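Local coordinates for protein separin (Saccharomyces cerevisiae, PDB 5U1T) that cleaves the cohesin subunit MCD1/SCC1 at the onset of anaphase, as a caspase-like cysteine protease held inactive by securin for most of the cell cycle, at residues D621-K632 / A645-L656. Residues are numbered along the deposited sequence; the frame is centred on the assembly and turned at random.
Sequences DKLSIELSLCIK and ADNYLLEAYLSL
Leu-649 sits as a knob in the hole made by Ile-625, Ser-628, Leu-629 and Lys-632, at the middle of an antiparallel helix hairpin whose axes come within 8.8 Å at a crossing angle of -150°. Chi1 of -179° carries its CG over toward helix 621-632, where CD1 meets CG2 of Ile-625 (3.8 Å) and CD2 meets CD2 of Leu-629 (3.6 Å). CD1 of Ile-625 reaches CE1 of Tyr-653 (3.6 Å), while its CG1 rests on the methyl of Ala-652.

Three polar links accompany this apolar seam, two of them toward its ends. OG of Ser-655 donates to OD2 of Asp-621 (2.8 Å) from above the carboxylate plane; beside it, CD1 of Leu-656 packs on CB of Asp-621 (3.5 Å). Buried Ser-628 gives its OG proton to O of Ala-645 (3.1 Å), on an in-plane lone pair, and that carbonyl also accepts from N of Leu-649. Lys-632, bent at chi3 and chi4, passes over CB of Ala-645, touches CD2 of Leu-649 with its CD, and forms a salt bridge through NZ on the syn lone pair of Asp-646 OD1. Cutting this side chain back to an alanine is likely to leave the Asp-646 carboxylate without its mate and take away part of the cover over CD2 of Leu-649.

Helix 602-617 packs against both helices, placing the pair within the helical domain. The apolar centre gives the close fit; the end bonds probably fix how the helices lie along each other.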
ATOM      1  N   ASP A 621     -14.272  -8.110   1.438  1.00 52.47           N
ATOM      2  CA  ASP A 621     -13.735  -9.386   0.980  1.00 49.28           C
ATOM      3  C   ASP A 621     -14.781 -10.376   0.432  1.00 52.40           C
ATOM      4  O   ASP A 621     -14.464 -11.205  -0.425  1.00 55.30           O
ATOM      5  CB  ASP A 621     -12.938 -10.037   2.122  1.00 52.99           C
ATOM      6  CG  ASP A 621     -11.929  -9.074   2.766  1.00 60.17           C
ATOM      7  OD1 ASP A 621     -11.292  -8.278   2.040  1.00 60.32           O
ATOM      8  OD2 ASP A 621     -11.771  -9.101   4.011  1.00 64.49           O
ATOM      9  N   LYS A 622     -16.017 -10.289   0.916  1.00 48.61           N
ATOM     10  CA  LYS A 622     -17.092 -11.162   0.454  1.00 53.96           C
ATOM     11  C   LYS A 622     -17.440 -10.843  -1.009  1.00 57.46           C
ATOM     12  O   LYS A 622     -17.446 -11.723  -1.879  1.00 55.61           O
ATOM     13  CB  LYS A 622     -18.320 -10.992   1.347  1.00 49.02           C
ATOM     14  CG  LYS A 622     -19.420 -12.012   1.163  1.00 48.39           C
ATOM     15  CD  LYS A 622     -20.572 -11.705   2.110  1.00 55.34           C
ATOM     16  CE  LYS A 622     -21.091 -12.949   2.833  1.00 63.78           C
ATOM     17  NZ  LYS A 622     -21.902 -13.893   1.966  1.00 73.27           N
ATOM     18  N   LEU A 623     -17.727  -9.565  -1.250  1.00 58.18           N
ATOM     19  CA  LEU A 623     -17.979  -9.042  -2.587  1.00 60.10           C
ATOM     20  C   LEU A 623     -16.787  -9.320  -3.488  1.00 55.72           C
ATOM     21  O   LEU A 623     -16.951  -9.761  -4.618  1.00 58.42           O
ATOM     22  CB  LEU A 623     -18.281  -7.534  -2.538  1.00 52.94           C
ATOM     23  CG  LEU A 623     -19.662  -7.213  -1.955  1.00 48.83           C
ATOM     24  CD1 LEU A 623     -19.881  -5.721  -1.798  1.00 51.34           C
ATOM     25  CD2 LEU A 623     -20.743  -7.835  -2.804  1.00 47.61           C
ATOM     26  N   SER A 624     -15.587  -9.084  -2.976  1.00 53.50           N
ATOM     27  CA  SER A 624     -14.390  -9.412  -3.735  1.00 53.56           C
ATOM     28  C   SER A 624     -14.398 -10.866  -4.228  1.00 52.89           C
ATOM     29  O   SER A 624     -14.127 -11.121  -5.402  1.00 53.25           O
ATOM     30  CB  SER A 624     -13.134  -9.130  -2.903  1.00 45.53           C
ATOM     31  OG  SER A 624     -12.854  -7.740  -2.871  1.00 55.99           O
ATOM     32  N   ILE A 625     -14.728 -11.811  -3.350  1.00 55.57           N
ATOM     33  CA  ILE A 625     -14.723 -13.227  -3.739  1.00 58.99           C
ATOM     34  C   ILE A 625     -15.793 -13.483  -4.804  1.00 56.51           C
ATOM     35  O   ILE A 625     -15.544 -14.159  -5.802  1.00 57.85           O
ATOM     36  CB  ILE A 625     -14.932 -14.169  -2.508  1.00 53.45           C
ATOM     37  CG1 ILE A 625     -13.699 -14.107  -1.608  1.00 59.20           C
ATOM     38  CG2 ILE A 625     -15.128 -15.602  -2.923  1.00 46.34           C
ATOM     39  CD1 ILE A 625     -13.879 -14.756  -0.255  1.00 56.54           C
ATOM     40  N   GLU A 626     -16.974 -12.917  -4.606  1.00 52.91           N
ATOM     41  CA  GLU A 626     -18.074 -13.203  -5.501  1.00 58.17           C
ATOM     42  C   GLU A 626     -17.835 -12.599  -6.895  1.00 65.59           C
ATOM     43  O   GLU A 626     -18.059 -13.256  -7.924  1.00 64.54           O
ATOM     44  CB  GLU A 626     -19.373 -12.690  -4.908  1.00 53.84           C
ATOM     45  CG  GLU A 626     -20.520 -12.863  -5.853  1.00 68.05           C
ATOM     46  CD  GLU A 626     -21.702 -12.044  -5.434  1.00 73.93           C
ATOM     47  OE1 GLU A 626     -21.654 -11.528  -4.284  1.00 69.72           O
ATOM     48  OE2 GLU A 626     -22.652 -11.922  -6.249  1.00 68.72           O
ATOM     49  N   LEU A 627     -17.361 -11.355  -6.905  1.00 58.99           N
ATOM     50  CA  LEU A 627     -16.937 -10.682  -8.116  1.00 55.97           C
ATOM     51  C   LEU A 627     -15.869 -11.485  -8.830  1.00 61.59           C
ATOM     52  O   LEU A 627     -16.052 -11.845  -9.998  1.00 68.98           O
ATOM     53  CB  LEU A 627     -16.419  -9.272  -7.811  1.00 54.04           C
ATOM     54  CG  LEU A 627     -15.877  -8.452  -8.987  1.00 54.78           C
ATOM     55  CD1 LEU A 627     -16.794  -8.533 -10.209  1.00 51.36           C
ATOM     56  CD2 LEU A 627     -15.715  -7.027  -8.575  1.00 51.15           C
ATOM     57  N   SER A 628     -14.760 -11.758  -8.147  1.00 59.19           N
ATOM     58  CA  SER A 628     -13.636 -12.481  -8.753  1.00 61.46           C
ATOM     59  C   SER A 628     -14.050 -13.815  -9.346  1.00 63.94           C
ATOM     60  O   SER A 628     -13.640 -14.163 -10.456  1.00 60.31           O
ATOM     61  CB  SER A 628     -12.528 -12.722  -7.729  1.00 58.59           C
ATOM     62  OG  SER A 628     -11.656 -11.611  -7.675  1.00 61.81           O
ATOM     63  N   LEU A 629     -14.850 -14.565  -8.595  1.00 63.74           N
ATOM     64  CA  LEU A 629     -15.302 -15.864  -9.066  1.00 66.24           C
ATOM     65  C   LEU A 629     -16.135 -15.662 -10.320  1.00 66.49           C
ATOM     66  O   LEU A 629     -15.965 -16.365 -11.313  1.00 67.54           O
ATOM     67  CB  LEU A 629     -16.107 -16.605  -7.994  1.00 63.56           C
ATOM     68  CG  LEU A 629     -15.396 -17.134  -6.738  1.00 62.97           C
ATOM     69  CD1 LEU A 629     -16.370 -17.939  -5.910  1.00 52.65           C
ATOM     70  CD2 LEU A 629     -14.155 -17.950  -7.079  1.00 58.74           C
ATOM     71  N   CYS A 630     -17.017 -14.676 -10.276  1.00 64.75           N
ATOM     72  CA  CYS A 630     -17.892 -14.422 -11.400  1.00 67.94           C
ATOM     73  C   CYS A 630     -17.104 -14.049 -12.677  1.00 67.06           C
ATOM     74  O   CYS A 630     -17.405 -14.541 -13.760  1.00 60.75           O
ATOM     75  CB  CYS A 630     -18.887 -13.330 -11.035  1.00 67.02           C
ATOM     76  SG  CYS A 630     -20.021 -13.009 -12.366  1.00 82.11           S
ATOM     77  N   ILE A 631     -16.093 -13.194 -12.532  1.00 62.05           N
ATOM     78  CA  ILE A 631     -15.172 -12.867 -13.623  1.00 61.24           C
ATOM     79  C   ILE A 631     -14.518 -14.113 -14.204  1.00 67.66           C
ATOM     80  O   ILE A 631     -14.572 -14.357 -15.414  1.00 72.28           O
ATOM     81  CB  ILE A 631     -14.060 -11.911 -13.156  1.00 59.67           C
ATOM     82  CG1 ILE A 631     -14.644 -10.536 -12.820  1.00 62.35           C
ATOM     83  CG2 ILE A 631     -12.947 -11.825 -14.192  1.00 62.43           C
ATOM     84  CD1 ILE A 631     -13.701  -9.660 -12.068  1.00 57.31           C
ATOM     85  N   LYS A 632     -13.908 -14.911 -13.335  1.00 72.10           N
ATOM     86  CA  LYS A 632     -13.220 -16.128 -13.751  1.00 69.72           C
ATOM     87  C   LYS A 632     -14.207 -17.114 -14.315  1.00 68.86           C
ATOM     88  O   LYS A 632     -13.820 -18.132 -14.877  1.00 74.51           O
ATOM     89  CB  LYS A 632     -12.470 -16.762 -12.584  1.00 70.51           C
ATOM     90  CG  LYS A 632     -11.444 -15.856 -11.912  1.00 67.31           C
ATOM     91  CD  LYS A 632     -11.124 -16.371 -10.499  1.00 66.35           C
ATOM     92  CE  LYS A 632     -10.897 -17.878 -10.513  1.00 65.38           C
ATOM     93  NZ  LYS A 632      -9.752 -18.286 -11.390  1.00 70.63           N
ATOM     94  N   ALA A 645      -8.465 -11.107 -11.338  1.00 60.77           N
ATOM     95  CA  ALA A 645      -9.430 -11.791 -10.510  1.00 62.62           C
ATOM     96  C   ALA A 645      -8.680 -12.799  -9.642  1.00 66.79           C
ATOM     97  O   ALA A 645      -8.974 -12.926  -8.467  1.00 68.48           O
ATOM     98  CB  ALA A 645     -10.489 -12.455 -11.349  1.00 56.65           C
ATOM     99  N   ASP A 646      -7.683 -13.477 -10.207  1.00 68.03           N
ATOM    100  CA  ASP A 646      -6.950 -14.508  -9.477  1.00 67.08           C
ATOM    101  C   ASP A 646      -6.143 -13.918  -8.316  1.00 69.23           C
ATOM    102  O   ASP A 646      -6.258 -14.395  -7.191  1.00 71.35           O
ATOM    103  CB  ASP A 646      -6.035 -15.304 -10.419  1.00 66.28           C
ATOM    104  CG  ASP A 646      -6.769 -16.460 -11.107  1.00 71.72           C
ATOM    105  OD1 ASP A 646      -7.887 -16.785 -10.658  1.00 71.57           O
ATOM    106  OD2 ASP A 646      -6.248 -17.050 -12.089  1.00 75.30           O
ATOM    107  N   ASN A 647      -5.350 -12.880  -8.581  1.00 68.75           N
ATOM    108  CA  ASN A 647      -4.627 -12.175  -7.525  1.00 63.48           C
ATOM    109  C   ASN A 647      -5.553 -11.653  -6.431  1.00 69.67           C
ATOM    110  O   ASN A 647      -5.240 -11.759  -5.239  1.00 74.62           O
ATOM    111  CB  ASN A 647      -3.817 -11.005  -8.108  1.00 68.65           C
ATOM    112  CG  ASN A 647      -3.322  -9.996  -7.023  1.00 72.52           C
ATOM    113  OD1 ASN A 647      -4.119  -9.272  -6.407  1.00 72.65           O
ATOM    114  ND2 ASN A 647      -2.002  -9.918  -6.838  1.00 63.49           N
ATOM    115  N   TYR A 648      -6.678 -11.064  -6.817  1.00 69.07           N
ATOM    116  CA  TYR A 648      -7.517 -10.387  -5.830  1.00 64.94           C
ATOM    117  C   TYR A 648      -8.388 -11.385  -5.062  1.00 60.68           C
ATOM    118  O   TYR A 648      -8.813 -11.105  -3.938  1.00 60.56           O
ATOM    119  CB  TYR A 648      -8.375  -9.302  -6.493  1.00 57.81           C
ATOM    120  CG  TYR A 648      -7.665  -7.971  -6.616  1.00 56.76           C
ATOM    121  CD1 TYR A 648      -7.330  -7.240  -5.481  1.00 54.57           C
ATOM    122  CD2 TYR A 648      -7.324  -7.443  -7.862  1.00 54.58           C
ATOM    123  CE1 TYR A 648      -6.683  -6.030  -5.572  1.00 51.42           C
ATOM    124  CE2 TYR A 648      -6.670  -6.219  -7.965  1.00 51.48           C
ATOM    125  CZ  TYR A 648      -6.355  -5.519  -6.817  1.00 54.84           C
ATOM    126  OH  TYR A 648      -5.712  -4.301  -6.884  1.00 56.48           O
ATOM    127  N   LEU A 649      -8.636 -12.546  -5.658  1.00 59.70           N
ATOM    128  CA  LEU A 649      -9.343 -13.608  -4.963  1.00 61.90           C
ATOM    129  C   LEU A 649      -8.458 -14.153  -3.825  1.00 66.19           C
ATOM    130  O   LEU A 649      -8.931 -14.458  -2.723  1.00 58.01           O
ATOM    131  CB  LEU A 649      -9.728 -14.714  -5.943  1.00 53.38           C
ATOM    132  CG  LEU A 649     -10.498 -15.934  -5.446  1.00 55.35           C
ATOM    133  CD1 LEU A 649     -11.775 -15.546  -4.710  1.00 53.95           C
ATOM    134  CD2 LEU A 649     -10.809 -16.818  -6.633  1.00 54.29           C
ATOM    135  N   LEU A 650      -7.164 -14.253  -4.122  1.00 65.71           N
ATOM    136  CA  LEU A 650      -6.162 -14.732  -3.184  1.00 62.06           C
ATOM    137  C   LEU A 650      -6.086 -13.816  -1.959  1.00 65.47           C
ATOM    138  O   LEU A 650      -6.150 -14.284  -0.823  1.00 63.44           O
ATOM    139  CB  LEU A 650      -4.794 -14.838  -3.878  1.00 61.46           C
ATOM    140  CG  LEU A 650      -3.642 -15.418  -3.056  1.00 66.40           C
ATOM    141  CD1 LEU A 650      -4.147 -16.588  -2.218  1.00 63.31           C
ATOM    142  CD2 LEU A 650      -2.460 -15.841  -3.935  1.00 66.24           C
ATOM    143  N   GLU A 651      -5.970 -12.514  -2.201  1.00 63.55           N
ATOM    144  CA  GLU A 651      -5.889 -11.541  -1.130  1.00 57.23           C
ATOM    145  C   GLU A 651      -7.177 -11.518  -0.310  1.00 59.13           C
ATOM    146  O   GLU A 651      -7.137 -11.263   0.886  1.00 66.99           O
ATOM    147  CB  GLU A 651      -5.575 -10.156  -1.694  1.00 57.22           C
ATOM    148  CG  GLU A 651      -4.283 -10.099  -2.514  1.00 63.66           C
ATOM    149  CD  GLU A 651      -3.021  -9.956  -1.651  1.00 73.04           C
ATOM    150  OE1 GLU A 651      -2.546  -8.803  -1.504  1.00 70.88           O
ATOM    151  OE2 GLU A 651      -2.501 -10.984  -1.122  1.00 75.80           O
ATOM    152  N   ALA A 652      -8.312 -11.814  -0.931  1.00 56.53           N
ATOM    153  CA  ALA A 652      -9.588 -11.819  -0.220  1.00 57.71           C
ATOM    154  C   ALA A 652      -9.721 -13.047   0.687  1.00 63.15           C
ATOM    155  O   ALA A 652     -10.181 -12.932   1.817  1.00 63.95           O
ATOM    156  CB  ALA A 652     -10.749 -11.759  -1.201  1.00 55.07           C
ATOM    157  N   TYR A 653      -9.329 -14.217   0.190  1.00 60.27           N
ATOM    158  CA  TYR A 653      -9.260 -15.410   1.028  1.00 59.48           C
ATOM    159  C   TYR A 653      -8.391 -15.159   2.265  1.00 63.02           C
ATOM    160  O   TYR A 653      -8.799 -15.441   3.396  1.00 57.77           O
ATOM    161  CB  TYR A 653      -8.715 -16.593   0.233  1.00 58.78           C
ATOM    162  CG  TYR A 653      -9.735 -17.219  -0.680  1.00 61.05           C
ATOM    163  CD1 TYR A 653     -11.086 -17.161  -0.375  1.00 59.09           C
ATOM    164  CD2 TYR A 653      -9.349 -17.866  -1.851  1.00 63.31           C
ATOM    165  CE1 TYR A 653     -12.032 -17.729  -1.209  1.00 61.68           C
ATOM    166  CE2 TYR A 653     -10.294 -18.441  -2.698  1.00 63.95           C
ATOM    167  CZ  TYR A 653     -11.633 -18.371  -2.372  1.00 62.53           C
ATOM    168  OH  TYR A 653     -12.574 -18.934  -3.203  1.00 61.47           O
ATOM    169  N   LEU A 654      -7.201 -14.611   2.036  1.00 62.64           N
ATOM    170  CA  LEU A 654      -6.282 -14.276   3.109  1.00 53.95           C
ATOM    171  C   LEU A 654      -6.892 -13.271   4.085  1.00 62.86           C
ATOM    172  O   LEU A 654      -6.825 -13.474   5.293  1.00 65.61           O
ATOM    173  CB  LEU A 654      -4.977 -13.735   2.541  1.00 54.97           C
ATOM    174  CG  LEU A 654      -4.135 -14.704   1.708  1.00 59.95           C
ATOM    175  CD1 LEU A 654      -3.042 -13.939   1.001  1.00 60.99           C
ATOM    176  CD2 LEU A 654      -3.525 -15.795   2.539  1.00 61.64           C
ATOM    177  N   SER A 655      -7.501 -12.202   3.592  1.00 60.19           N
ATOM    178  CA  SER A 655      -8.094 -11.239   4.509  1.00 57.66           C
ATOM    179  C   SER A 655      -9.186 -11.888   5.375  1.00 55.07           C
ATOM    180  O   SER A 655      -9.423 -11.474   6.513  1.00 55.71           O
ATOM    181  CB  SER A 655      -8.652 -10.047   3.746  1.00 55.65           C
ATOM    182  OG  SER A 655      -9.068  -9.008   4.614  1.00 56.97           O
ATOM    183  N   LEU A 656      -9.834 -12.924   4.859  1.00 53.02           N
ATOM    184  CA  LEU A 656     -10.866 -13.593   5.642  1.00 60.01           C
ATOM    185  C   LEU A 656     -10.319 -14.833   6.375  1.00 62.44           C
ATOM    186  O   LEU A 656     -11.086 -15.663   6.892  1.00 56.82           O
ATOM    187  CB  LEU A 656     -12.053 -13.957   4.752  1.00 47.76           C
ATOM    188  CG  LEU A 656     -12.883 -12.715   4.452  1.00 53.58           C
ATOM    189  CD1 LEU A 656     -14.105 -13.036   3.616  1.00 53.22           C
ATOM    190  CD2 LEU A 656     -13.274 -11.980   5.715  1.00 47.15           C
TER